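Local coordinates for major royal jelly protein 1 (Apis mellifera, PDB 5YYL) that is the most abundant protein of royal jelly, probably serves as food for developing bee larvae, and binds the sterol 24-methylenecholesterol, at residues I33-K38 against G100-Q105; G183-L188 against V203-E208; K236-T241 against P269-S274. All coordinates share one frame; numbering follows the deposited sequence.

Interaction 1: residues I33-K38 against G100-Q105; sequences ILHEWK and GGPLLQ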
ATOM      1  N   ILE A  33      17.980 -26.629   2.998  1.00 34.43           N
ATOM      2  CA  ILE A  33      17.985 -26.691   4.442  1.00 31.99           C
ATOM      3  C   ILE A  33      17.262 -25.494   5.023  1.00 30.86           C
ATOM      4  O   ILE A  33      17.481 -24.373   4.610  1.00 30.10           O
ATOM      5  CB  ILE A  33      19.424 -26.795   4.963  1.00 31.08           C
ATOM      6  CG1 ILE A  33      19.909 -28.245   4.795  1.00 32.51           C
ATOM      7  CG2 ILE A  33      19.492 -26.370   6.408  1.00 31.27           C
ATOM      8  CD1 ILE A  33      21.375 -28.396   4.423  1.00 34.65           C
ATOM      9  N   LEU A  34      16.395 -25.787   5.984  1.00 31.96           N
ATOM     10  CA  LEU A  34      15.661 -24.809   6.769  1.00 31.30           C
ATOM     11  C   LEU A  34      16.365 -24.599   8.116  1.00 33.22           C
ATOM     12  O   LEU A  34      16.443 -23.476   8.597  1.00 35.79           O
ATOM     13  CB  LEU A  34      14.245 -25.324   6.978  1.00 29.85           C
ATOM     14  CG  LEU A  34      13.201 -24.390   7.551  1.00 30.60           C
ATOM     15  CD1 LEU A  34      12.924 -23.237   6.621  1.00 32.04           C
ATOM     16  CD2 LEU A  34      11.911 -25.119   7.854  1.00 30.51           C
ATOM     17  N   HIS A  35      16.846 -25.684   8.732  1.00 34.85           N
ATOM     18  CA  HIS A  35      17.614 -25.628   9.985  1.00 34.24           C
ATOM     19  C   HIS A  35      18.606 -26.768  10.026  1.00 35.71           C
ATOM     20  O   HIS A  35      18.306 -27.879   9.597  1.00 36.03           O
ATOM     21  CB  HIS A  35      16.710 -25.736  11.210  1.00 34.42           C
ATOM     22  CG  HIS A  35      15.733 -24.613  11.337  1.00 35.37           C
ATOM     23  ND1 HIS A  35      16.116 -23.318  11.602  1.00 34.84           N
ATOM     24  CD2 HIS A  35      14.386 -24.588  11.209  1.00 36.60           C
ATOM     25  CE1 HIS A  35      15.044 -22.545  11.646  1.00 36.20           C
ATOM     26  NE2 HIS A  35      13.981 -23.292  11.410  1.00 36.03           N
ATOM     27  N   GLU A  36      19.791 -26.473  10.555  1.00 37.19           N
ATOM     28  CA  GLU A  36      20.859 -27.445  10.706  1.00 38.09           C
ATOM     29  C   GLU A  36      21.311 -27.461  12.142  1.00 38.12           C
ATOM     30  O   GLU A  36      21.168 -26.472  12.860  1.00 39.83           O
ATOM     31  CB  GLU A  36      22.044 -27.054   9.847  1.00 41.12           C
ATOM     32  CG  GLU A  36      22.110 -27.777   8.526  1.00 43.71           C
ATOM     33  CD  GLU A  36      23.236 -27.271   7.634  1.00 46.86           C
ATOM     34  OE1 GLU A  36      23.830 -26.213   7.935  1.00 48.56           O
ATOM     35  OE2 GLU A  36      23.509 -27.925   6.601  1.00 52.49           O
ATOM     36  N   TRP A  37      21.864 -28.596  12.547  1.00 35.98           N
ATOM     37  CA  TRP A  37      22.491 -28.719  13.841  1.00 33.37           C
ATOM     38  C   TRP A  37      23.717 -29.594  13.752  1.00 33.92           C
ATOM     39  O   TRP A  37      23.743 -30.586  13.017  1.00 32.22           O
ATOM     40  CB  TRP A  37      21.552 -29.345  14.832  1.00 31.05           C
ATOM     41  CG  TRP A  37      20.440 -28.506  15.295  1.00 30.65           C
ATOM     42  CD1 TRP A  37      20.420 -27.699  16.390  1.00 30.55           C
ATOM     43  CD2 TRP A  37      19.130 -28.454  14.734  1.00 31.31           C
ATOM     44  NE1 TRP A  37      19.180 -27.126  16.539  1.00 30.30           N
ATOM     45  CE2 TRP A  37      18.366 -27.574  15.535  1.00 30.72           C
ATOM     46  CE3 TRP A  37      18.523 -29.064  13.629  1.00 31.00           C
ATOM     47  CZ2 TRP A  37      17.027 -27.289  15.265  1.00 30.12           C
ATOM     48  CZ3 TRP A  37      17.192 -28.782  13.367  1.00 30.59           C
ATOM     49  CH2 TRP A  37      16.459 -27.902  14.181  1.00 30.50           C
ATOM     50  N   LYS A  38      24.740 -29.191  14.503  1.00 35.99           N
ATOM     51  CA  LYS A  38      25.853 -30.067  14.842  1.00 37.96           C
ATOM     52  C   LYS A  38      25.427 -30.884  16.054  1.00 34.48           C
ATOM     53  O   LYS A  38      25.723 -32.070  16.133  1.00 32.92           O
ATOM     54  CB  LYS A  38      27.110 -29.256  15.135  1.00 41.52           C
ATOM     55  CG  LYS A  38      27.559 -28.417  13.953  1.00 45.67           C
ATOM     56  CD  LYS A  38      28.925 -27.779  14.175  1.00 50.17           C
ATOM     57  CE  LYS A  38      29.587 -27.381  12.862  1.00 54.30           C
ATOM     58  NZ  LYS A  38      31.081 -27.333  12.933  1.00 56.71           N
ATOM     59  N   GLY A 100      26.181 -25.054  18.222  1.00 63.83           N
ATOM     60  CA  GLY A 100      25.519 -26.263  17.705  1.00 62.29           C
ATOM     61  C   GLY A 100      24.499 -25.990  16.612  1.00 57.06           C
ATOM     62  O   GLY A 100      24.430 -26.727  15.632  1.00 59.07           O
ATOM     63  N   GLY A 101      23.717 -24.927  16.788  1.00 50.43           N
ATOM     64  CA  GLY A 101      22.629 -24.549  15.873  1.00 43.85           C
ATOM     65  C   GLY A 101      21.513 -23.913  16.681  1.00 41.08           C
ATOM     66  O   GLY A 101      21.708 -23.548  17.837  1.00 38.53           O
ATOM     67  N   PRO A 102      20.323 -23.777  16.093  1.00 41.34           N
ATOM     68  CA  PRO A 102      19.212 -23.168  16.833  1.00 43.53           C
ATOM     69  C   PRO A 102      18.932 -23.853  18.163  1.00 45.19           C
ATOM     70  O   PRO A 102      18.853 -25.074  18.213  1.00 48.76           O
ATOM     71  CB  PRO A 102      18.023 -23.343  15.884  1.00 41.46           C
ATOM     72  CG  PRO A 102      18.643 -23.375  14.542  1.00 40.61           C
ATOM     73  CD  PRO A 102      19.949 -24.091  14.708  1.00 40.85           C
ATOM     74  N   LEU A 103      18.816 -23.075  19.229  1.00 46.58           N
ATOM     75  CA  LEU A 103      18.504 -23.650  20.529  1.00 47.68           C
ATOM     76  C   LEU A 103      17.048 -24.055  20.524  1.00 45.89           C
ATOM     77  O   LEU A 103      16.231 -23.430  19.857  1.00 45.51           O
ATOM     78  CB  LEU A 103      18.770 -22.663  21.677  1.00 49.58           C
ATOM     79  CG  LEU A 103      20.139 -22.731  22.374  1.00 50.13           C
ATOM     80  CD1 LEU A 103      21.321 -22.661  21.403  1.00 48.15           C
ATOM     81  CD2 LEU A 103      20.169 -21.610  23.403  1.00 52.68           C
ATOM     82  N   LEU A 104      16.752 -25.102  21.277  1.00 44.99           N
ATOM     83  CA  LEU A 104      15.386 -25.538  21.484  1.00 46.59           C
ATOM     84  C   LEU A 104      14.849 -24.949  22.749  1.00 47.50           C
ATOM     85  O   LEU A 104      15.592 -24.502  23.582  1.00 50.61           O
ATOM     86  CB  LEU A 104      15.311 -27.062  21.589  1.00 47.63           C
ATOM     87  CG  LEU A 104      15.901 -27.872  20.440  1.00 46.08           C
ATOM     88  CD1 LEU A 104      15.404 -29.299  20.573  1.00 47.66           C
ATOM     89  CD2 LEU A 104      15.530 -27.288  19.086  1.00 44.73           C
ATOM     90  N   GLN A 105      13.541 -25.004  22.897  1.00 46.96           N
ATOM     91  CA  GLN A 105      12.835 -24.390  23.996  1.00 46.48           C
ATOM     92  C   GLN A 105      11.641 -25.305  24.249  1.00 46.52           C
ATOM     93  O   GLN A 105      10.852 -25.541  23.337  1.00 48.33           O
ATOM     94  CB  GLN A 105      12.391 -22.988  23.576  1.00 49.80           C
ATOM     95  CG  GLN A 105      11.319 -22.333  24.438  1.00 53.43           C
ATOM     96  CD  GLN A 105      10.428 -21.415  23.623  1.00 53.58           C
ATOM     97  OE1 GLN A 105      10.917 -20.626  22.815  1.00 55.22           O
ATOM     98  NE2 GLN A 105       9.112 -21.524  23.821  1.00 53.22           N
TER
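W37 carries this contact, reaching from strand 33-37 over the start of strand 102-106. Its CG lies anti to the carbonyl carbon (chi1 -72°), so the indole swings toward the second segment. CB lies 4.0 Å from G100 O. Next along the ring, CD1 sits 3.9 Å from G101 CA. NE1 then gives its hydrogen to P102 O at 2.7 Å. That bond is fairly straight (160°), lies in the indole plane and falls on a lone pair of the carbonyl. Over one face of the five-membered ring, P102 CD makes a CH-pi contact, 3.9 Å from the centroid. On the six-membered ring, CZ2 meets L104 CD2 at 4.1 Å. One residue on, K38 N donates to G100 O at 2.7 Å, and P102 CG leans on the H35 ring. The backbone angles of G101 call for glycine; a CB there would clash with W37 CD1 and E36 O. The two strands cross at 94°, so they do not pair as a sheet. They belong to different sheets of the beta-propeller, and I93 of strand 90-94 also touches W37. The buried indole N-H is thus satisfied by a backbone carbonyl, and one proline methylene, P102 CD, lies over a face of the ring.

Interaction 2: residues G183-L188 against V203-E208; sequences GRLSSL and VYIADE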
ATOM      1  N   GLY A 183       7.061 -53.716  23.690  1.00 42.43           N
ATOM      2  CA  GLY A 183       6.382 -52.573  23.082  1.00 41.25           C
ATOM      3  C   GLY A 183       7.259 -51.350  22.846  1.00 40.82           C
ATOM      4  O   GLY A 183       8.056 -50.954  23.726  1.00 41.71           O
ATOM      5  N   ARG A 184       7.117 -50.757  21.655  1.00 37.30           N
ATOM      6  CA  ARG A 184       7.700 -49.442  21.353  1.00 35.92           C
ATOM      7  C   ARG A 184       6.851 -48.665  20.350  1.00 33.69           C
ATOM      8  O   ARG A 184       6.972 -48.860  19.147  1.00 32.26           O
ATOM      9  CB  ARG A 184       9.135 -49.574  20.848  1.00 35.67           C
ATOM     10  CG  ARG A 184       9.825 -48.226  20.677  1.00 35.71           C
ATOM     11  CD  ARG A 184      11.328 -48.320  20.793  1.00 36.57           C
ATOM     12  NE  ARG A 184      11.968 -48.802  19.569  1.00 38.96           N
ATOM     13  CZ  ARG A 184      13.083 -49.535  19.520  1.00 43.96           C
ATOM     14  NH1 ARG A 184      13.715 -49.922  20.636  1.00 46.03           N
ATOM     15  NH2 ARG A 184      13.560 -49.900  18.327  1.00 46.86           N
ATOM     16  N   LEU A 185       6.039 -47.746  20.871  1.00 32.77           N
ATOM     17  CA  LEU A 185       5.128 -46.940  20.066  1.00 31.86           C
ATOM     18  C   LEU A 185       5.906 -45.864  19.282  1.00 31.62           C
ATOM     19  O   LEU A 185       6.361 -44.863  19.848  1.00 35.04           O
ATOM     20  CB  LEU A 185       4.057 -46.328  20.987  1.00 31.27           C
ATOM     21  CG  LEU A 185       3.315 -47.329  21.908  1.00 30.95           C
ATOM     22  CD1 LEU A 185       2.067 -46.734  22.530  1.00 30.45           C
ATOM     23  CD2 LEU A 185       2.931 -48.601  21.169  1.00 31.81           C
ATOM     24  N   SER A 186       6.067 -46.086  17.983  1.00 29.54           N
ATOM     25  CA  SER A 186       7.051 -45.377  17.143  1.00 28.96           C
ATOM     26  C   SER A 186       6.498 -44.614  15.920  1.00 28.83           C
ATOM     27  O   SER A 186       7.275 -44.198  15.065  1.00 31.96           O
ATOM     28  CB  SER A 186       7.988 -46.449  16.597  1.00 29.36           C
ATOM     29  OG  SER A 186       7.284 -47.327  15.680  1.00 29.18           O
ATOM     30  N   SER A 187       5.177 -44.509  15.798  1.00 27.09           N
ATOM     31  CA  SER A 187       4.544 -43.932  14.605  1.00 27.80           C
ATOM     32  C   SER A 187       3.110 -43.511  14.919  1.00 28.05           C
ATOM     33  O   SER A 187       2.444 -44.124  15.752  1.00 27.75           O
ATOM     34  CB  SER A 187       4.568 -44.928  13.431  1.00 27.52           C
ATOM     35  OG  SER A 187       4.812 -44.263  12.197  1.00 28.17           O
ATOM     36  N   LEU A 188       2.659 -42.451  14.261  1.00 27.72           N
ATOM     37  CA  LEU A 188       1.413 -41.789  14.630  1.00 28.04           C
ATOM     38  C   LEU A 188       0.774 -41.160  13.407  1.00 28.31           C
ATOM     39  O   LEU A 188       1.462 -40.626  12.524  1.00 30.93           O
ATOM     40  CB  LEU A 188       1.669 -40.714  15.684  1.00 28.42           C
ATOM     41  CG  LEU A 188       0.525 -39.824  16.175  1.00 28.09           C
ATOM     42  CD1 LEU A 188      -0.447 -40.643  17.004  1.00 27.98           C
ATOM     43  CD2 LEU A 188       1.102 -38.654  16.966  1.00 27.71           C
ATOM     44  N   VAL A 203      -7.152 -41.894  15.938  1.00 41.34           N
ATOM     45  CA  VAL A 203      -5.680 -41.947  15.942  1.00 38.94           C
ATOM     46  C   VAL A 203      -5.219 -43.365  15.594  1.00 36.83           C
ATOM     47  O   VAL A 203      -5.954 -44.312  15.802  1.00 41.65           O
ATOM     48  CB  VAL A 203      -5.118 -41.463  17.289  1.00 38.00           C
ATOM     49  CG1 VAL A 203      -3.619 -41.637  17.382  1.00 37.61           C
ATOM     50  CG2 VAL A 203      -5.459 -39.998  17.471  1.00 40.03           C
ATOM     51  N   TYR A 204      -4.030 -43.484  15.015  1.00 33.51           N
ATOM     52  CA  TYR A 204      -3.423 -44.776  14.695  1.00 31.79           C
ATOM     53  C   TYR A 204      -1.989 -44.799  15.192  1.00 30.52           C
ATOM     54  O   TYR A 204      -1.224 -43.896  14.866  1.00 30.74           O
ATOM     55  CB  TYR A 204      -3.445 -45.005  13.191  1.00 32.07           C
ATOM     56  CG  TYR A 204      -4.819 -44.893  12.593  1.00 33.64           C
ATOM     57  CD1 TYR A 204      -5.677 -45.988  12.558  1.00 34.39           C
ATOM     58  CD2 TYR A 204      -5.273 -43.688  12.066  1.00 35.24           C
ATOM     59  CE1 TYR A 204      -6.944 -45.888  12.003  1.00 35.30           C
ATOM     60  CE2 TYR A 204      -6.550 -43.575  11.516  1.00 34.76           C
ATOM     61  CZ  TYR A 204      -7.374 -44.677  11.493  1.00 34.50           C
ATOM     62  OH  TYR A 204      -8.625 -44.580  10.969  1.00 35.54           O
ATOM     63  N   ILE A 205      -1.628 -45.816  15.977  1.00 29.44           N
ATOM     64  CA  ILE A 205      -0.317 -45.867  16.621  1.00 28.96           C
ATOM     65  C   ILE A 205       0.378 -47.195  16.324  1.00 28.79           C
ATOM     66  O   ILE A 205      -0.063 -48.242  16.779  1.00 27.04           O
ATOM     67  CB  ILE A 205      -0.438 -45.648  18.142  1.00 28.69           C
ATOM     68  CG1 ILE A 205      -1.174 -44.334  18.430  1.00 28.84           C
ATOM     69  CG2 ILE A 205       0.928 -45.616  18.802  1.00 28.47           C
ATOM     70  CD1 ILE A 205      -1.695 -44.204  19.850  1.00 29.44           C
ATOM     71  N   ALA A 206       1.469 -47.145  15.562  1.00 30.27           N
ATOM     72  CA  ALA A 206       2.230 -48.356  15.237  1.00 31.89           C
ATOM     73  C   ALA A 206       3.147 -48.688  16.381  1.00 33.81           C
ATOM     74  O   ALA A 206       3.663 -47.778  17.020  1.00 36.03           O
ATOM     75  CB  ALA A 206       3.046 -48.152  13.984  1.00 31.58           C
ATOM     76  N   ASP A 207       3.361 -49.984  16.612  1.00 36.21           N
ATOM     77  CA  ASP A 207       4.257 -50.504  17.657  1.00 38.56           C
ATOM     78  C   ASP A 207       5.310 -51.402  16.993  1.00 37.81           C
ATOM     79  O   ASP A 207       5.086 -52.578  16.769  1.00 36.83           O
ATOM     80  CB  ASP A 207       3.420 -51.288  18.691  1.00 41.56           C
ATOM     81  CG  ASP A 207       4.270 -52.050  19.738  1.00 43.71           C
ATOM     82  OD1 ASP A 207       5.512 -51.855  19.831  1.00 45.04           O
ATOM     83  OD2 ASP A 207       3.674 -52.868  20.480  1.00 43.77           O
ATOM     84  N   GLU A 208       6.465 -50.836  16.681  1.00 39.10           N
ATOM     85  CA  GLU A 208       7.456 -51.528  15.869  1.00 40.19           C
ATOM     86  C   GLU A 208       8.045 -52.758  16.562  1.00 41.16           C
ATOM     87  O   GLU A 208       8.268 -53.791  15.901  1.00 43.32           O
ATOM     88  CB  GLU A 208       8.565 -50.562  15.393  1.00 40.94           C
ATOM     89  CG  GLU A 208       9.559 -50.035  16.429  1.00 40.57           C
ATOM     90  CD  GLU A 208      10.483 -48.956  15.854  1.00 41.44           C
ATOM     91  OE1 GLU A 208      11.032 -48.163  16.645  1.00 43.18           O
ATOM     92  OE2 GLU A 208      10.663 -48.876  14.615  1.00 40.18           O
TER
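Backbone hydrogen bonds come first. S186 N donates to A206 O at 3.1 Å, in the carbonyl plane. A206 N donates to S187 O at 3.2 Å, but from above the carbonyl plane and at a bent 145°. E208 N reaches R184 O, again from above the plane. The CA of L185 and of L188 also point hydrogens at A206 O and Y204 O.

These bonds pair strands 185-192 and 201-207, an antiparallel hairpin at one side of a four-stranded sheet in the propeller. L185 faces D207, and L188 faces I205, both as non-hydrogen-bonded pairs. The next strand, 212-217, lies on the other side of 201-207, where I205 bonds to I214.

Charged and polar groups gather at the open end of the pair. D207 has CG anti to its backbone N (chi1 172°), and its OD1 accepts R184 N at 2.7 Å from above the carboxylate plane. OD1 also takes G210 N, and OD2 forms a salt bridge with R225. R184 bends at chi3, which brings NE to E208 OE1 at 3.1 Å. OE1 lies in the guanidinium plane, and the two flat groups stand 85° apart. NH2 adds only a weak bond to the same oxygen, while NH1 goes to N145 O. E208 CB rests 3.5 Å from S186 OG, whose hydroxyl is bonded to S254 OG.

Apolar contacts lie on both faces. On the face of L185 and L188, L185 CB meets I205 CG2 at 3.9 Å, and L185 CD2 meets D207 CB where the side chains cross obliquely. L188 CD1 touches V203 CG1 and I205 CG1; L138 of strand 134-139 covers this face. On the other face, S187 CB meets A206 CB at 3.6 Å. A206 also touches M256 of strand 253-258, whose backbone N is bonded to S187 OG.

Interaction 3: residues K236-T241 against P269-S274; sequences KFTKMT and PVASTS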
ATOM      1  N   LYS A 236      15.058 -61.388   6.577  1.00 51.64           N
ATOM      2  CA  LYS A 236      15.721 -61.149   5.284  1.00 53.25           C
ATOM      3  C   LYS A 236      16.278 -59.720   5.113  1.00 49.73           C
ATOM      4  O   LYS A 236      17.393 -59.564   4.629  1.00 48.68           O
ATOM      5  CB  LYS A 236      14.727 -61.465   4.153  1.00 55.16           C
ATOM      6  CG  LYS A 236      15.296 -61.964   2.838  1.00 57.96           C
ATOM      7  CD  LYS A 236      14.160 -62.481   1.940  1.00 59.91           C
ATOM      8  CE  LYS A 236      13.571 -63.813   2.422  1.00 57.50           C
ATOM      9  N   PHE A 237      15.506 -58.706   5.518  1.00 48.47           N
ATOM     10  CA  PHE A 237      15.879 -57.278   5.366  1.00 51.13           C
ATOM     11  C   PHE A 237      16.085 -56.586   6.712  1.00 49.84           C
ATOM     12  O   PHE A 237      15.636 -55.462   6.919  1.00 46.71           O
ATOM     13  CB  PHE A 237      14.817 -56.531   4.542  1.00 51.23           C
ATOM     14  CG  PHE A 237      14.398 -57.274   3.318  1.00 52.85           C
ATOM     15  CD1 PHE A 237      15.272 -57.409   2.246  1.00 52.50           C
ATOM     16  CD2 PHE A 237      13.143 -57.874   3.244  1.00 55.28           C
ATOM     17  CE1 PHE A 237      14.901 -58.117   1.112  1.00 54.30           C
ATOM     18  CE2 PHE A 237      12.759 -58.579   2.107  1.00 57.25           C
ATOM     19  CZ  PHE A 237      13.638 -58.701   1.038  1.00 56.13           C
ATOM     20  N   THR A 238      16.794 -57.262   7.611  1.00 52.31           N
ATOM     21  CA  THR A 238      17.080 -56.724   8.941  1.00 54.54           C
ATOM     22  C   THR A 238      18.369 -55.866   8.955  1.00 54.93           C
ATOM     23  O   THR A 238      18.494 -54.949   9.764  1.00 51.07           O
ATOM     24  CB  THR A 238      17.067 -57.859  10.000  1.00 53.64           C
ATOM     25  OG1 THR A 238      16.749 -57.318  11.293  1.00 50.25           O
ATOM     26  CG2 THR A 238      18.379 -58.669  10.015  1.00 54.69           C
ATOM     27  N   LYS A 239      19.298 -56.164   8.041  1.00 59.38           N
ATOM     28  CA  LYS A 239      20.522 -55.367   7.840  1.00 64.99           C
ATOM     29  C   LYS A 239      20.281 -54.163   6.920  1.00 66.03           C
ATOM     30  O   LYS A 239      19.855 -54.343   5.786  1.00 65.49           O
ATOM     31  CB  LYS A 239      21.619 -56.245   7.226  1.00 65.81           C
ATOM     32  N   MET A 240      20.569 -52.956   7.407  1.00 68.85           N
ATOM     33  CA  MET A 240      20.376 -51.711   6.646  1.00 70.48           C
ATOM     34  C   MET A 240      21.665 -50.923   6.682  1.00 67.97           C
ATOM     35  O   MET A 240      22.066 -50.471   7.753  1.00 67.92           O
ATOM     36  CB  MET A 240      19.233 -50.845   7.233  1.00 72.63           C
ATOM     37  CG  MET A 240      18.842 -51.080   8.677  1.00 72.83           C
ATOM     38  SD  MET A 240      17.180 -50.403   8.903  1.00 78.73           S
ATOM     39  CE  MET A 240      16.159 -51.818   8.461  1.00 77.89           C
ATOM     40  N   THR A 241      22.300 -50.733   5.521  1.00 65.11           N
ATOM     41  CA  THR A 241      23.544 -49.958   5.405  1.00 64.64           C
ATOM     42  C   THR A 241      23.297 -48.501   4.954  1.00 66.36           C
ATOM     43  O   THR A 241      22.744 -48.275   3.873  1.00 68.99           O
ATOM     44  CB  THR A 241      24.514 -50.643   4.414  1.00 62.34           C
ATOM     45  OG1 THR A 241      24.560 -52.043   4.715  1.00 59.88           O
ATOM     46  CG2 THR A 241      25.916 -50.030   4.494  1.00 61.48           C
ATOM     47  N   PRO A 269       6.817 -52.857   7.704  1.00 26.86           N
ATOM     48  CA  PRO A 269       7.779 -53.160   8.775  1.00 27.49           C
ATOM     49  C   PRO A 269       9.151 -52.547   8.441  1.00 27.77           C
ATOM     50  O   PRO A 269       9.496 -52.444   7.247  1.00 26.65           O
ATOM     51  CB  PRO A 269       7.827 -54.697   8.809  1.00 27.80           C
ATOM     52  CG  PRO A 269       6.753 -55.189   7.898  1.00 27.17           C
ATOM     53  CD  PRO A 269       6.357 -54.069   6.994  1.00 27.30           C
ATOM     54  N   VAL A 270       9.888 -52.124   9.474  1.00 28.12           N
ATOM     55  CA  VAL A 270      11.204 -51.480   9.312  1.00 29.29           C
ATOM     56  C   VAL A 270      12.161 -52.419   8.589  1.00 29.62           C
ATOM     57  O   VAL A 270      12.802 -52.032   7.621  1.00 31.25           O
ATOM     58  CB  VAL A 270      11.825 -51.072  10.676  1.00 29.97           C
ATOM     59  CG1 VAL A 270      13.282 -50.621  10.542  1.00 29.59           C
ATOM     60  CG2 VAL A 270      10.995 -49.975  11.340  1.00 31.45           C
ATOM     61  N   ALA A 271      12.236 -53.652   9.065  1.00 28.69           N
ATOM     62  CA  ALA A 271      12.958 -54.679   8.352  1.00 28.72           C
ATOM     63  C   ALA A 271      12.008 -55.273   7.315  1.00 29.03           C
ATOM     64  O   ALA A 271      11.401 -56.322   7.511  1.00 31.35           O
ATOM     65  CB  ALA A 271      13.460 -55.737   9.311  1.00 28.70           C
ATOM     66  N   SER A 272      11.893 -54.585   6.189  1.00 28.32           N
ATOM     67  CA  SER A 272      11.106 -55.076   5.050  1.00 29.15           C
ATOM     68  C   SER A 272      11.419 -54.196   3.869  1.00 28.51           C
ATOM     69  O   SER A 272      11.923 -53.088   4.044  1.00 29.00           O
ATOM     70  CB  SER A 272       9.596 -55.042   5.325  1.00 30.21           C
ATOM     71  OG  SER A 272       9.035 -53.807   4.933  1.00 31.36           O
ATOM     72  N   THR A 273      11.111 -54.676   2.670  1.00 28.67           N
ATOM     73  CA  THR A 273      11.255 -53.858   1.461  1.00 29.08           C
ATOM     74  C   THR A 273       9.903 -53.693   0.767  1.00 29.10           C
ATOM     75  O   THR A 273       9.833 -53.443  -0.425  1.00 28.49           O
ATOM     76  CB  THR A 273      12.327 -54.431   0.514  1.00 28.57           C
ATOM     77  OG1 THR A 273      11.890 -55.676  -0.022  1.00 27.51           O
ATOM     78  CG2 THR A 273      13.664 -54.591   1.252  1.00 28.39           C
ATOM     79  N   SER A 274       8.840 -53.800   1.563  1.00 29.56           N
ATOM     80  CA  SER A 274       7.476 -53.825   1.081  1.00 31.06           C
ATOM     81  C   SER A 274       6.776 -52.490   1.387  1.00 31.73           C
ATOM     82  O   SER A 274       7.247 -51.718   2.244  1.00 31.92           O
ATOM     83  CB  SER A 274       6.740 -54.961   1.783  1.00 32.16           C
ATOM     84  OG  SER A 274       7.428 -56.201   1.648  1.00 32.14           O
TER
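The loop that joins strands 264-269 and 275-279 makes this contact, against the chain entering strand 239-242 and the strand's first residues. The two strands it joins belong to one antiparallel sheet of the beta-propeller. The loop makes an inverse gamma turn at A271, with a weak bond from S272 N to V270 O. It is also held from within by S272 OG, which donates to P269 O at 2.7 Å on a carbonyl lone pair.

F237 does most of the touching. Its CG is anti to the carbonyl carbon (chi1 -46°), which sets the ring against the loop. The T273 methyl CG2 stands over one face, 3.5 Å from the ring centroid and 19° off the normal. It is offset toward the rim, nearest CD1 at 3.4 Å. T273 OG1 takes the position between backbone N and carbonyl carbon (chi1 68°), leaving CG2 beside the backbone N, and lies 3.7 Å from F237 CZ. The opposite ring face is covered by K236 CB, which sits over its centre.

Beside the ring, A271 CA directs its hydrogen at F237 O. A271 CB packs against T238 CA at 3.8 Å. Farther along, M240 bends at chi3, so that CE turns onto V270. The methyl meets V270 CG1 at 3.7 Å, and V270 O is slightly nearer, 3.5 Å from M240 CE.

Some polar atoms are bonded by neighbouring residues. Q305 NE2 bonds to F237 O and K239 O, and the backbone of A271 bonds to D234 and D251. No conventional hydrogen bond crosses between the two segments, so the direct contact rests on methyl groups, an aromatic face and one CA-H...O contact.

Interactions 2 and 3 touch: E208 OE2 lies 3.5 Å from V270 CG2. Their centres are 18 Å apart, and G252 bonds to the backbone of both E208 and V270, tying the hairpin end to the loop. Interaction 1 stands apart, across the chain's centre from interaction 2. Its nearest atoms are about 17 Å from interaction 2 and about 20 Å from interaction 3. None of the three lies at the sterol pocket. One half of interaction 1 shares a sheet with the pocket: strand 33-37 lies with strands 373-383 and 426-430, which carry I373 and I430. Near interaction 2, the R184 side chain is about 12 Å from a bound NAG.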